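Local atomic coordinates of paenibacillus xanthan lyase (Paenibacillus, PDB entry 6F2P), a protein that cleaves the polysaccharide xanthan as a lyase, probably by eliminating the terminal mannose from its side chains. Residues A[125-130]-A[159-164]; A[133-138]-A[152-157]; A[789-794]-A[893-898]; A[822-827]-A[857-862]. All blocks are in the same frame, centred on the assembly; numbering follows the deposited sequence.

Reading from the N terminus, the first of these contacts lie on helices 123-141 and 147-160, which interactions 1 and 2 tie together at two levels of one helical hairpin. Interaction 2 (133-138 with 152-157) lies inside the loop closed by interaction 1 (125-130 with 159-164), and their centres are 10 Å apart. Much later, interaction 3 joins the calcium-binding loop 789-794 to strand 891-900, closing a long loop that encloses interaction 4, the pairing of 822-827 with 857-862. Strands 817-826 and 891-900 are neighbours in one sheet, so interactions 3 and 4 touch, whereas interactions 1 and 2 merely adjoin along the chain. The two pairs follow in series, with centres 57 to 71 Å apart.

Interaction 1 (A[125-130]-A[159-164]); sequences HWQIGG and YTQASV. With CA (calcium ion), chain F.
The carboxamides of Gln127 and Gln161 lie close, their side chains crossing at about a right angle and their planes turned 62° apart, but only that of Gln161 bonds across the contact. The Gln161 amide is used in its own plane: NE2 donates to Gln127 O at 2.8 Å, nearly straight at 162°, arriving above the carbonyl plane. OE1 of the same amide binds calcium at 2.2 Å. CG of Gln161 lies anti to the backbone N and the chain bends at chi2 (54°), which brings NE2 to helix 123-141 and OE1 to the metal. The Trp126 indole, by contrast, leads away, packing edge-to-face with Tyr120 and giving NE1 to the Tyr120 carbonyl. One residue before Gln161, Thr160 holds OG1 in the crowded position between backbone N and carbonyl carbon, from where it donates to Trp126 O at 2.8 Å. Gln127 lays its extended chain over the end of helix 147-160, CG 3.2 Å from Thr160 O. Both accepting carbonyls belong to a pi turn, closed by the bond from Gly130 N to His125 O. An alanine in place of Thr160 would lose OG1 and CG2, and would probably loosen the hold of this helix end on the Trp126 carbonyl. Ser163 O at 2.4 Å from the calcium, four waters and Glu174 of helix 168-184 complete seven ligands. With OE1 on the cation, the Gln161 amide is likely to be polarised and its N-H strengthened as a donor, coupling the metal site to the helix pairing.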
loop_
_atom_site.group_PDB
_atom_site.type_symbol
_atom_site.label_atom_id
_atom_site.label_comp_id
_atom_site.label_asym_id
_atom_site.label_seq_id
_atom_site.Cartn_x
_atom_site.Cartn_y
_atom_site.Cartn_z
ATOM N N HIS A 125 -34.827 -0.511 -10.733
ATOM C CA HIS A 125 -35.902 -1.474 -10.502
ATOM C C HIS A 125 -36.448 -2.068 -11.805
ATOM O O HIS A 125 -36.905 -3.215 -11.835
ATOM C CB HIS A 125 -37.007 -0.853 -9.654
ATOM C CG HIS A 125 -36.537 -0.401 -8.307
ATOM N ND1 HIS A 125 -36.164 -1.284 -7.317
ATOM C CD2 HIS A 125 -36.353 0.838 -7.795
ATOM C CE1 HIS A 125 -35.780 -0.608 -6.249
ATOM N NE2 HIS A 125 -35.881 0.682 -6.513
ATOM N N TRP A 126 -36.358 -1.303 -12.888
ATOM C CA TRP A 126 -36.806 -1.780 -14.188
ATOM C C TRP A 126 -35.799 -2.741 -14.811
ATOM O O TRP A 126 -36.170 -3.779 -15.362
ATOM C CB TRP A 126 -37.080 -0.598 -15.124
ATOM C CG TRP A 126 -38.162 0.303 -14.594
ATOM C CD1 TRP A 126 -37.997 1.495 -13.951
ATOM C CD2 TRP A 126 -39.576 0.061 -14.633
ATOM N NE1 TRP A 126 -39.218 2.016 -13.598
ATOM C CE2 TRP A 126 -40.203 1.153 -14.003
ATOM C CE3 TRP A 126 -40.372 -0.970 -15.145
ATOM C CZ2 TRP A 126 -41.587 1.245 -13.876
ATOM C CZ3 TRP A 126 -41.752 -0.875 -15.016
ATOM C CH2 TRP A 126 -42.340 0.221 -14.385
ATOM N N GLN A 127 -34.519 -2.414 -14.693
ATOM C CA GLN A 127 -33.498 -3.136 -15.442
ATOM C C GLN A 127 -32.823 -4.266 -14.664
ATOM O O GLN A 127 -32.216 -5.155 -15.256
ATOM C CB GLN A 127 -32.457 -2.151 -15.973
ATOM C CG GLN A 127 -33.067 -0.999 -16.759
ATOM C CD GLN A 127 -32.029 -0.119 -17.421
ATOM O OE1 GLN A 127 -32.278 1.049 -17.683
ATOM N NE2 GLN A 127 -30.857 -0.680 -17.701
ATOM N N ILE A 128 -32.932 -4.243 -13.344
ATOM C CA ILE A 128 -32.216 -5.215 -12.536
ATOM C C ILE A 128 -33.084 -5.860 -11.460
ATOM O O ILE A 128 -33.279 -7.071 -11.472
ATOM C CB ILE A 128 -30.968 -4.585 -11.893
ATOM C CG1 ILE A 128 -29.960 -4.198 -12.987
ATOM C CG2 ILE A 128 -30.357 -5.534 -10.870
ATOM C CD1 ILE A 128 -28.762 -3.448 -12.489
ATOM N N GLY A 129 -33.611 -5.049 -10.542
ATOM C CA GLY A 129 -34.367 -5.555 -9.405
ATOM C C GLY A 129 -35.570 -6.386 -9.805
ATOM O O GLY A 129 -35.787 -7.492 -9.295
ATOM N N GLY A 130 -36.350 -5.843 -10.730
ATOM C CA GLY A 130 -37.518 -6.520 -11.250
ATOM C C GLY A 130 -37.208 -7.775 -12.043
ATOM O O GLY A 130 -37.705 -8.857 -11.698
ATOM N N TYR A 159 -36.729 -6.223 -22.893
ATOM C CA TYR A 159 -37.038 -4.820 -23.132
ATOM C C TYR A 159 -36.284 -3.904 -22.175
ATOM O O TYR A 159 -35.587 -2.986 -22.608
ATOM C CB TYR A 159 -38.543 -4.586 -23.036
ATOM C CG TYR A 159 -38.932 -3.136 -22.938
ATOM C CD1 TYR A 159 -38.731 -2.272 -24.005
ATOM C CD2 TYR A 159 -39.509 -2.631 -21.782
ATOM C CE1 TYR A 159 -39.091 -0.938 -23.920
ATOM C CE2 TYR A 159 -39.876 -1.300 -21.686
ATOM C CZ TYR A 159 -39.663 -0.455 -22.757
ATOM O OH TYR A 159 -40.020 0.873 -22.665
ATOM N N THR A 160 -36.414 -4.154 -20.876
ATOM C CA THR A 160 -35.732 -3.328 -19.886
ATOM C C THR A 160 -34.233 -3.621 -19.785
ATOM O O THR A 160 -33.451 -2.726 -19.475
ATOM C CB THR A 160 -36.364 -3.463 -18.493
ATOM O OG1 THR A 160 -36.161 -4.792 -17.999
ATOM C CG2 THR A 160 -37.849 -3.165 -18.548
ATOM N N GLN A 161 -33.829 -4.861 -20.050
ATOM C CA GLN A 161 -32.424 -5.247 -19.895
ATOM C C GLN A 161 -31.894 -5.933 -21.148
ATOM O O GLN A 161 -31.807 -7.167 -21.206
ATOM C CB GLN A 161 -32.253 -6.163 -18.679
ATOM C CG GLN A 161 -30.813 -6.490 -18.324
ATOM C CD GLN A 161 -29.997 -5.245 -18.140
ATOM O OE1 GLN A 161 -29.243 -4.856 -19.026
ATOM N NE2 GLN A 161 -30.156 -4.593 -16.996
ATOM N N ALA A 162 -31.523 -5.126 -22.142
ATOM C CA ALA A 162 -31.221 -5.641 -23.483
ATOM C C ALA A 162 -29.785 -6.089 -23.680
ATOM O O ALA A 162 -29.535 -7.054 -24.395
ATOM C CB ALA A 162 -31.587 -4.620 -24.544
ATOM N N SER A 163 -28.844 -5.375 -23.069
ATOM C CA SER A 163 -27.428 -5.673 -23.264
ATOM C C SER A 163 -26.614 -5.268 -22.049
ATOM O O SER A 163 -27.105 -4.568 -21.171
ATOM C CB SER A 163 -26.903 -4.917 -24.474
ATOM O OG SER A 163 -26.923 -3.523 -24.218
ATOM N N VAL A 164 -25.363 -5.712 -22.012
ATOM C CA VAL A 164 -24.441 -5.331 -20.954
ATOM C C VAL A 164 -23.673 -4.087 -21.369
ATOM O O VAL A 164 -22.963 -4.107 -22.370
ATOM C CB VAL A 164 -23.414 -6.431 -20.722
ATOM C CG1 VAL A 164 -22.417 -5.992 -19.664
ATOM C CG2 VAL A 164 -24.100 -7.734 -20.328
HETATM CA CA CA F . -28.228 -3.005 -19.799
HETATM O O HOH W 1 -30.392 -1.840 -19.864
HETATM O O HOH W 2 -28.539 -1.963 -17.492
HETATM O O HOH W 3 -28.750 -2.565 -22.165
HETATM O O HOH W 4 -27.708 -0.791 -20.234
#

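Interaction 2 (A[133-138]-A[152-157]); sequences ALNDIV and NYMAAI
Leu134 overlaps two residues of the facing helix at once. Its CG stands anti to the backbone N (chi1 -177°), which aims CD2 across the gap, where it lies 4.1 Å from Ile157 CG1 and 4.2 Å from Tyr153 CB. One turn along, Val138 repeats the approach with CG2, which meets Tyr153 CD2 at 3.7 Å, obliquely to the ring. The same methyl faces Met154 CE tip to tip at 4.0 Å, the methionine reaching it because its chain bends at both chi2 and chi3. Asn135 adds the polar element: OD1 points into apolar surroundings, 3.2 Å from Ile157 CD1, with Met154 CE also close by. Its ND2 is used elsewhere, donating to Val177 O of helix 168-184. Tyr153 likewise sends its hydroxyl out of the interface, to Asp106. What joins segments 133-138 and 152-157 is therefore mainly van der Waals packing of buried side chains. The segment axes run nearly antiparallel, at 158°, and come within 10.6 Å, as in a helical hairpin. This hairpin belongs to the N-terminal alpha-helical domain, which in polysaccharide lyase family 8 is an alpha/alpha toroid. Around it, helix 95-111 packs through Leu105 on Leu134 and Tyr153, helix 68-85 places Tyr74 against Leu134, and helix 168-184 covers Asn135 and Met154 with Ser181.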
loop_
_atom_site.group_PDB
_atom_site.type_symbol
_atom_site.label_atom_id
_atom_site.label_comp_id
_atom_site.label_asym_id
_atom_site.label_seq_id
_atom_site.Cartn_x
_atom_site.Cartn_y
_atom_site.Cartn_z
ATOM N N ALA A 133 -35.969 -10.733 -9.993
ATOM C CA ALA A 133 -36.982 -11.424 -9.212
ATOM C C ALA A 133 -37.965 -12.140 -10.139
ATOM O O ALA A 133 -38.429 -13.242 -9.839
ATOM C CB ALA A 133 -37.699 -10.442 -8.290
ATOM N N LEU A 134 -38.270 -11.510 -11.270
ATOM C CA LEU A 134 -39.118 -12.134 -12.279
ATOM C C LEU A 134 -38.456 -13.395 -12.847
ATOM O O LEU A 134 -39.124 -14.417 -13.019
ATOM C CB LEU A 134 -39.466 -11.137 -13.387
ATOM C CG LEU A 134 -40.417 -11.607 -14.490
ATOM C CD1 LEU A 134 -41.610 -12.333 -13.914
ATOM C CD2 LEU A 134 -40.872 -10.432 -15.347
ATOM N N ASN A 135 -37.152 -13.327 -13.120
ATOM C CA ASN A 135 -36.398 -14.502 -13.556
ATOM C C ASN A 135 -36.549 -15.655 -12.579
ATOM O O ASN A 135 -36.746 -16.804 -12.966
ATOM C CB ASN A 135 -34.910 -14.186 -13.694
ATOM C CG ASN A 135 -34.558 -13.639 -15.048
ATOM O OD1 ASN A 135 -35.269 -13.881 -16.026
ATOM N ND2 ASN A 135 -33.449 -12.892 -15.122
ATOM N N ASP A 136 -36.450 -15.338 -11.297
ATOM C CA ASP A 136 -36.499 -16.365 -10.275
ATOM C C ASP A 136 -37.886 -16.996 -10.177
ATOM O O ASP A 136 -38.008 -18.218 -10.097
ATOM C CB ASP A 136 -36.040 -15.799 -8.931
ATOM C CG ASP A 136 -34.565 -15.440 -8.931
ATOM O OD1 ASP A 136 -33.892 -15.672 -9.964
ATOM O OD2 ASP A 136 -34.075 -14.942 -7.897
ATOM N N ILE A 137 -38.922 -16.161 -10.198
ATOM C CA ILE A 137 -40.290 -16.647 -10.205
ATOM C C ILE A 137 -40.498 -17.607 -11.362
ATOM O O ILE A 137 -40.910 -18.752 -11.160
ATOM C CB ILE A 137 -41.297 -15.499 -10.335
ATOM C CG1 ILE A 137 -41.230 -14.607 -9.098
ATOM C CG2 ILE A 137 -42.721 -16.048 -10.535
ATOM C CD1 ILE A 137 -41.899 -13.273 -9.288
ATOM N N VAL A 138 -40.194 -17.139 -12.569
ATOM C CA VAL A 138 -40.344 -17.953 -13.765
ATOM C C VAL A 138 -39.552 -19.258 -13.672
ATOM O O VAL A 138 -39.998 -20.294 -14.160
ATOM C CB VAL A 138 -39.942 -17.172 -15.024
ATOM C CG1 VAL A 138 -39.957 -18.076 -16.250
ATOM C CG2 VAL A 138 -40.885 -15.985 -15.221
ATOM N N ASN A 152 -44.109 -13.638 -22.799
ATOM C CA ASN A 152 -44.446 -12.291 -22.342
ATOM C C ASN A 152 -43.501 -11.793 -21.259
ATOM O O ASN A 152 -42.954 -10.692 -21.365
ATOM C CB ASN A 152 -45.888 -12.225 -21.818
ATOM C CG ASN A 152 -46.926 -12.262 -22.932
ATOM O OD1 ASN A 152 -46.699 -11.772 -24.036
ATOM N ND2 ASN A 152 -48.078 -12.839 -22.634
ATOM N N TYR A 153 -43.319 -12.602 -20.217
ATOM C CA TYR A 153 -42.471 -12.209 -19.100
ATOM C C TYR A 153 -41.034 -11.968 -19.580
ATOM O O TYR A 153 -40.386 -11.009 -19.151
ATOM C CB TYR A 153 -42.486 -13.261 -17.991
ATOM C CG TYR A 153 -43.859 -13.739 -17.565
ATOM C CD1 TYR A 153 -44.992 -12.947 -17.748
ATOM C CD2 TYR A 153 -44.023 -14.984 -16.963
ATOM C CE1 TYR A 153 -46.253 -13.391 -17.355
ATOM C CE2 TYR A 153 -45.276 -15.433 -16.563
ATOM C CZ TYR A 153 -46.384 -14.631 -16.765
ATOM O OH TYR A 153 -47.628 -15.068 -16.377
ATOM N N MET A 154 -40.541 -12.824 -20.478
ATOM C CA MET A 154 -39.176 -12.672 -20.989
ATOM C C MET A 154 -39.061 -11.460 -21.903
ATOM O O MET A 154 -38.058 -10.749 -21.877
ATOM C CB MET A 154 -38.695 -13.930 -21.710
ATOM C CG MET A 154 -38.456 -15.127 -20.794
ATOM S SD MET A 154 -37.256 -14.839 -19.470
ATOM C CE MET A 154 -38.327 -14.691 -18.037
ATOM N N ALA A 155 -40.099 -11.212 -22.692
ATOM C CA ALA A 155 -40.109 -10.063 -23.589
ATOM C C ALA A 155 -39.971 -8.769 -22.805
ATOM O O ALA A 155 -39.372 -7.800 -23.277
ATOM C CB ALA A 155 -41.377 -10.045 -24.423
ATOM N N ALA A 156 -40.521 -8.761 -21.599
ATOM C CA ALA A 156 -40.420 -7.595 -20.744
ATOM C C ALA A 156 -38.979 -7.402 -20.281
ATOM O O ALA A 156 -38.452 -6.290 -20.306
ATOM C CB ALA A 156 -41.344 -7.732 -19.563
ATOM N N ILE A 157 -38.346 -8.494 -19.861
ATOM C CA ILE A 157 -36.964 -8.442 -19.405
ATOM C C ILE A 157 -36.002 -8.040 -20.525
ATOM O O ILE A 157 -35.160 -7.169 -20.318
ATOM C CB ILE A 157 -36.527 -9.763 -18.762
ATOM C CG1 ILE A 157 -37.423 -10.063 -17.559
ATOM C CG2 ILE A 157 -35.055 -9.690 -18.355
ATOM C CD1 ILE A 157 -37.004 -11.274 -16.775
#

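Interaction 3 (A[789-794]-A[893-898]); sequences NASGGK and LDNFSL. With CA (calcium ion), chain C.
Asp894 points at the loop 789-794 with its two carboxylate oxygens divided between tasks. CG is anti to the backbone N (chi1 -172°), so that OD2 receives Ser791 N at 2.6 Å through its syn lone pair, while OD1 binds calcium at 2.3 Å. Ala790 brings CB to 3.6 Å from Asp894 OD2. Asn895 is turned to the same side, CG in the crowded position between N and carbonyl carbon, and its ND2 comes 3.2 Å from Ser791 OG. Two successive residues of strand 891-900 can face the loop together because Asp894 and Asn895 both pair with Arg824 in a classic beta bulge, and Arg824 also forms a salt bridge to Asp894 OD2. The strand belongs to a beta sandwich whose second sheet includes strands 806-813 and 871-882; Leu893 and Phe896 pack against both. Across the calcium from the bulge, Ala790 to Gly793 form a beta turn, with Gly793 N bonded to Ala790 O and Gly792 at positive phi. From within the turn Ser791 O binds the ion at 2.3 Å, and Lys794 O, just after it, at 2.4 Å. Asp894 O is a longer ligand, at 2.8 Å, and Glu769 and Glu771 complete the shell.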
loop_
_atom_site.group_PDB
_atom_site.type_symbol
_atom_site.label_atom_id
_atom_site.label_comp_id
_atom_site.label_asym_id
_atom_site.label_seq_id
_atom_site.Cartn_x
_atom_site.Cartn_y
_atom_site.Cartn_z
ATOM N N ASN A 789 20.770 9.326 -35.069
ATOM C CA ASN A 789 21.810 10.267 -34.654
ATOM C C ASN A 789 21.820 10.521 -33.150
ATOM O O ASN A 789 22.675 11.249 -32.646
ATOM C CB ASN A 789 21.635 11.609 -35.360
ATOM C CG ASN A 789 21.763 11.504 -36.857
ATOM O OD1 ASN A 789 20.955 12.071 -37.593
ATOM N ND2 ASN A 789 22.788 10.788 -37.321
ATOM N N ALA A 790 20.853 9.946 -32.445
ATOM C CA ALA A 790 20.724 10.180 -31.018
ATOM C C ALA A 790 21.332 9.040 -30.227
ATOM O O ALA A 790 21.346 7.884 -30.673
ATOM C CB ALA A 790 19.272 10.356 -30.640
ATOM N N SER A 791 21.846 9.388 -29.055
ATOM C CA SER A 791 22.349 8.416 -28.103
ATOM C C SER A 791 21.248 7.412 -27.757
ATOM O O SER A 791 20.155 7.793 -27.330
ATOM C CB SER A 791 22.804 9.137 -26.841
ATOM O OG SER A 791 23.627 8.312 -26.041
ATOM N N GLY A 792 21.534 6.131 -27.959
ATOM C CA GLY A 792 20.566 5.084 -27.697
ATOM C C GLY A 792 19.522 4.975 -28.793
ATOM O O GLY A 792 18.580 4.187 -28.695
ATOM N N GLY A 793 19.684 5.780 -29.838
ATOM C CA GLY A 793 18.775 5.756 -30.969
ATOM C C GLY A 793 17.426 6.369 -30.656
ATOM O O GLY A 793 16.482 6.230 -31.432
ATOM N N LYS A 794 17.331 7.047 -29.518
ATOM C CA LYS A 794 16.076 7.668 -29.109
ATOM C C LYS A 794 16.304 9.040 -28.497
ATOM O O LYS A 794 17.300 9.276 -27.819
ATOM C CB LYS A 794 15.329 6.774 -28.115
ATOM C CG LYS A 794 14.882 5.431 -28.678
ATOM C CD LYS A 794 14.187 4.592 -27.617
ATOM C CE LYS A 794 13.669 3.288 -28.205
ATOM N NZ LYS A 794 12.679 3.533 -29.292
ATOM N N LEU A 893 15.363 16.357 -26.178
ATOM C CA LEU A 893 16.383 15.964 -25.206
ATOM C C LEU A 893 16.906 14.543 -25.455
ATOM O O LEU A 893 16.132 13.587 -25.490
ATOM C CB LEU A 893 15.812 16.087 -23.792
ATOM C CG LEU A 893 16.657 15.696 -22.578
ATOM C CD1 LEU A 893 17.981 16.446 -22.548
ATOM C CD2 LEU A 893 15.856 15.977 -21.316
ATOM N N ASP A 894 18.216 14.404 -25.623
ATOM C CA ASP A 894 18.798 13.088 -25.882
ATOM C C ASP A 894 19.252 12.431 -24.586
ATOM O O ASP A 894 18.852 11.306 -24.288
ATOM C CB ASP A 894 19.958 13.175 -26.889
ATOM C CG ASP A 894 20.473 11.796 -27.327
ATOM O OD1 ASP A 894 19.870 10.771 -26.930
ATOM O OD2 ASP A 894 21.473 11.734 -28.081
ATOM N N ASN A 895 20.088 13.131 -23.820
ATOM C CA ASN A 895 20.582 12.585 -22.558
ATOM C C ASN A 895 21.191 13.623 -21.620
ATOM O O ASN A 895 21.252 14.808 -21.940
ATOM C CB ASN A 895 21.571 11.435 -22.803
ATOM C CG ASN A 895 22.846 11.882 -23.510
ATOM O OD1 ASN A 895 23.283 13.024 -23.384
ATOM N ND2 ASN A 895 23.456 10.964 -24.252
ATOM N N PHE A 896 21.623 13.157 -20.453
ATOM C CA PHE A 896 22.444 13.946 -19.551
ATOM C C PHE A 896 23.772 13.219 -19.378
ATOM O O PHE A 896 23.839 11.995 -19.501
ATOM C CB PHE A 896 21.787 14.087 -18.178
ATOM C CG PHE A 896 20.557 14.952 -18.162
ATOM C CD1 PHE A 896 20.665 16.330 -18.221
ATOM C CD2 PHE A 896 19.295 14.385 -18.051
ATOM C CE1 PHE A 896 19.544 17.130 -18.195
ATOM C CE2 PHE A 896 18.161 15.183 -18.019
ATOM C CZ PHE A 896 18.288 16.560 -18.094
ATOM N N SER A 897 24.823 13.977 -19.101
ATOM C CA SER A 897 26.083 13.412 -18.656
ATOM C C SER A 897 26.519 14.187 -17.429
ATOM O O SER A 897 26.329 15.395 -17.366
ATOM C CB SER A 897 27.150 13.536 -19.744
ATOM O OG SER A 897 26.855 12.714 -20.855
ATOM N N LEU A 898 27.085 13.500 -16.447
ATOM C CA LEU A 898 27.729 14.179 -15.329
ATOM C C LEU A 898 29.225 13.947 -15.449
ATOM O O LEU A 898 29.688 12.810 -15.386
ATOM C CB LEU A 898 27.235 13.647 -13.986
ATOM C CG LEU A 898 25.730 13.484 -13.802
ATOM C CD1 LEU A 898 25.436 13.076 -12.369
ATOM C CD2 LEU A 898 24.992 14.748 -14.173
HETATM CA CA CA C . 18.828 9.021 -25.942
#

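Interaction 4 (A[822-827]-A[857-862]); sequences KSRIMK and SKEFTM
Arg824 leaves strand 817-826 with CG anti to the backbone N (chi1 -173°) and runs extended as far as NE. CB begins 3.5 Å from Glu859 OE1, and CG follows at 3.7 Å from the same oxygen, the two side chains crossing at about a right angle. NE is 4.2 Å from Glu859 OE1, beyond a salt bridge, and makes a weak bond to water 5, which Ser857 OG also holds. At the tip, Ser857 OG sits over one guanidinium face, offset toward NH2, while NH1 makes a hydrogen bond to Asn789 O and a salt bridge to Asp894. Beneath this side chain lies an antiparallel ladder, its axes 4.7 Å apart, in which Ser823 with Phe860 and Ile825 with Lys858 are hydrogen-bonded pairs; Arg824 with Glu859 is a non-hydrogen-bonded one. The hydrogen bond from Ile825 N to Lys858 O, 3.1 Å, is almost straight (176°). A leucine in place of Arg824 would lose the guanidinium, and would probably weaken the tie between this ladder and the calcium-binding loop. On the other face of the sheet, Ile825 CG1 touches Phe860 CD1 at 3.5 Å, and Ser823 OG lies 3.6 Å from Met862 SD.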
loop_
_atom_site.group_PDB
_atom_site.type_symbol
_atom_site.label_atom_id
_atom_site.label_comp_id
_atom_site.label_asym_id
_atom_site.label_seq_id
_atom_site.Cartn_x
_atom_site.Cartn_y
_atom_site.Cartn_z
ATOM N N LYS A 822 25.962 18.205 -18.091
ATOM C CA LYS A 822 25.806 18.410 -19.527
ATOM C C LYS A 822 24.564 17.698 -20.074
ATOM O O LYS A 822 24.126 16.674 -19.545
ATOM C CB LYS A 822 27.051 17.915 -20.272
ATOM C CG LYS A 822 28.349 18.568 -19.824
ATOM C CD LYS A 822 29.527 18.208 -20.731
ATOM C CE LYS A 822 30.704 19.146 -20.481
ATOM N NZ LYS A 822 31.906 18.850 -21.316
ATOM N N SER A 823 23.994 18.238 -21.140
ATOM C CA SER A 823 22.890 17.561 -21.807
ATOM C C SER A 823 23.109 17.570 -23.310
ATOM O O SER A 823 23.606 18.550 -23.862
ATOM C CB SER A 823 21.553 18.218 -21.458
ATOM O OG SER A 823 21.489 19.542 -21.953
ATOM N N ARG A 824 22.768 16.468 -23.965
ATOM C CA ARG A 824 22.885 16.382 -25.416
ATOM C C ARG A 824 21.520 16.647 -26.023
ATOM O O ARG A 824 20.555 15.952 -25.721
ATOM C CB ARG A 824 23.425 15.017 -25.858
ATOM C CG ARG A 824 23.719 14.913 -27.344
ATOM C CD ARG A 824 24.337 13.563 -27.695
ATOM N NE ARG A 824 25.187 13.630 -28.884
ATOM C CZ ARG A 824 24.861 13.132 -30.072
ATOM N NH1 ARG A 824 23.702 12.518 -30.247
ATOM N NH2 ARG A 824 25.702 13.243 -31.091
ATOM N N ILE A 825 21.452 17.673 -26.863
ATOM C CA ILE A 825 20.202 18.135 -27.436
ATOM C C ILE A 825 20.197 17.908 -28.949
ATOM O O ILE A 825 21.152 18.283 -29.638
ATOM C CB ILE A 825 20.006 19.645 -27.158
ATOM C CG1 ILE A 825 20.056 19.938 -25.648
ATOM C CG2 ILE A 825 18.730 20.158 -27.823
ATOM C CD1 ILE A 825 19.127 19.087 -24.806
ATOM N N MET A 826 19.136 17.291 -29.467
ATOM C CA MET A 826 18.993 17.137 -30.912
ATOM C C MET A 826 18.417 18.417 -31.518
ATOM O O MET A 826 17.622 19.120 -30.878
ATOM C CB MET A 826 18.098 15.948 -31.237
ATOM C CG MET A 826 18.548 14.653 -30.605
ATOM S SD MET A 826 20.095 14.086 -31.316
ATOM C CE MET A 826 21.175 14.338 -29.927
ATOM N N LYS A 827 18.825 18.728 -32.746
ATOM C CA LYS A 827 18.317 19.913 -33.425
ATOM C C LYS A 827 16.836 19.748 -33.741
ATOM O O LYS A 827 16.391 18.686 -34.186
ATOM C CB LYS A 827 19.097 20.192 -34.716
ATOM C CG LYS A 827 18.662 21.462 -35.455
ATOM C CD LYS A 827 19.433 21.636 -36.758
ATOM C CE LYS A 827 18.906 22.805 -37.579
ATOM N NZ LYS A 827 19.575 22.843 -38.911
ATOM N N SER A 857 23.162 17.992 -33.592
ATOM C CA SER A 857 23.131 17.936 -32.141
ATOM C C SER A 857 24.271 18.746 -31.555
ATOM O O SER A 857 25.284 18.964 -32.211
ATOM C CB SER A 857 23.244 16.489 -31.674
ATOM O OG SER A 857 24.446 15.899 -32.136
ATOM N N LYS A 858 24.101 19.193 -30.316
ATOM C CA LYS A 858 25.158 19.896 -29.598
ATOM C C LYS A 858 25.172 19.452 -28.146
ATOM O O LYS A 858 24.157 19.015 -27.611
ATOM C CB LYS A 858 24.955 21.413 -29.660
ATOM C CG LYS A 858 25.051 22.017 -31.049
ATOM C CD LYS A 858 25.217 23.527 -30.978
ATOM C CE LYS A 858 24.042 24.206 -30.274
ATOM N NZ LYS A 858 24.194 25.701 -30.224
ATOM N N GLU A 859 26.327 19.566 -27.506
ATOM C CA GLU A 859 26.444 19.241 -26.095
ATOM C C GLU A 859 26.420 20.523 -25.276
ATOM O O GLU A 859 27.380 21.295 -25.300
ATOM C CB GLU A 859 27.748 18.502 -25.822
ATOM C CG GLU A 859 27.732 17.753 -24.518
ATOM C CD GLU A 859 26.946 16.466 -24.617
ATOM O OE1 GLU A 859 26.845 15.914 -25.737
ATOM O OE2 GLU A 859 26.432 16.002 -23.577
ATOM N N PHE A 860 25.328 20.750 -24.553
ATOM C CA PHE A 860 25.203 21.937 -23.722
ATOM C C PHE A 860 25.776 21.688 -22.339
ATOM O O PHE A 860 25.468 20.681 -21.707
ATOM C CB PHE A 860 23.736 22.369 -23.605
ATOM C CG PHE A 860 23.181 22.958 -24.865
ATOM C CD1 PHE A 860 22.786 22.139 -25.919
ATOM C CD2 PHE A 860 23.057 24.331 -25.007
ATOM C CE1 PHE A 860 22.275 22.678 -27.092
ATOM C CE2 PHE A 860 22.543 24.881 -26.176
ATOM C CZ PHE A 860 22.152 24.051 -27.221
ATOM N N THR A 861 26.614 22.606 -21.871
ATOM C CA THR A 861 27.076 22.576 -20.492
ATOM C C THR A 861 26.155 23.458 -19.661
ATOM O O THR A 861 26.190 24.683 -19.768
ATOM C CB THR A 861 28.519 23.082 -20.368
ATOM O OG1 THR A 861 29.352 22.372 -21.286
ATOM C CG2 THR A 861 29.038 22.858 -18.962
ATOM N N MET A 862 25.318 22.830 -18.842
ATOM C CA MET A 862 24.328 23.564 -18.069
ATOM C C MET A 862 24.994 24.275 -16.907
ATOM O O MET A 862 24.691 25.431 -16.610
ATOM C CB MET A 862 23.243 22.623 -17.543
ATOM C CG MET A 862 22.690 21.644 -18.570
ATOM S SD MET A 862 21.902 22.471 -19.955
ATOM C CE MET A 862 20.600 23.383 -19.124
HETATM O O HOH W 5 26.604 16.382 -29.942
#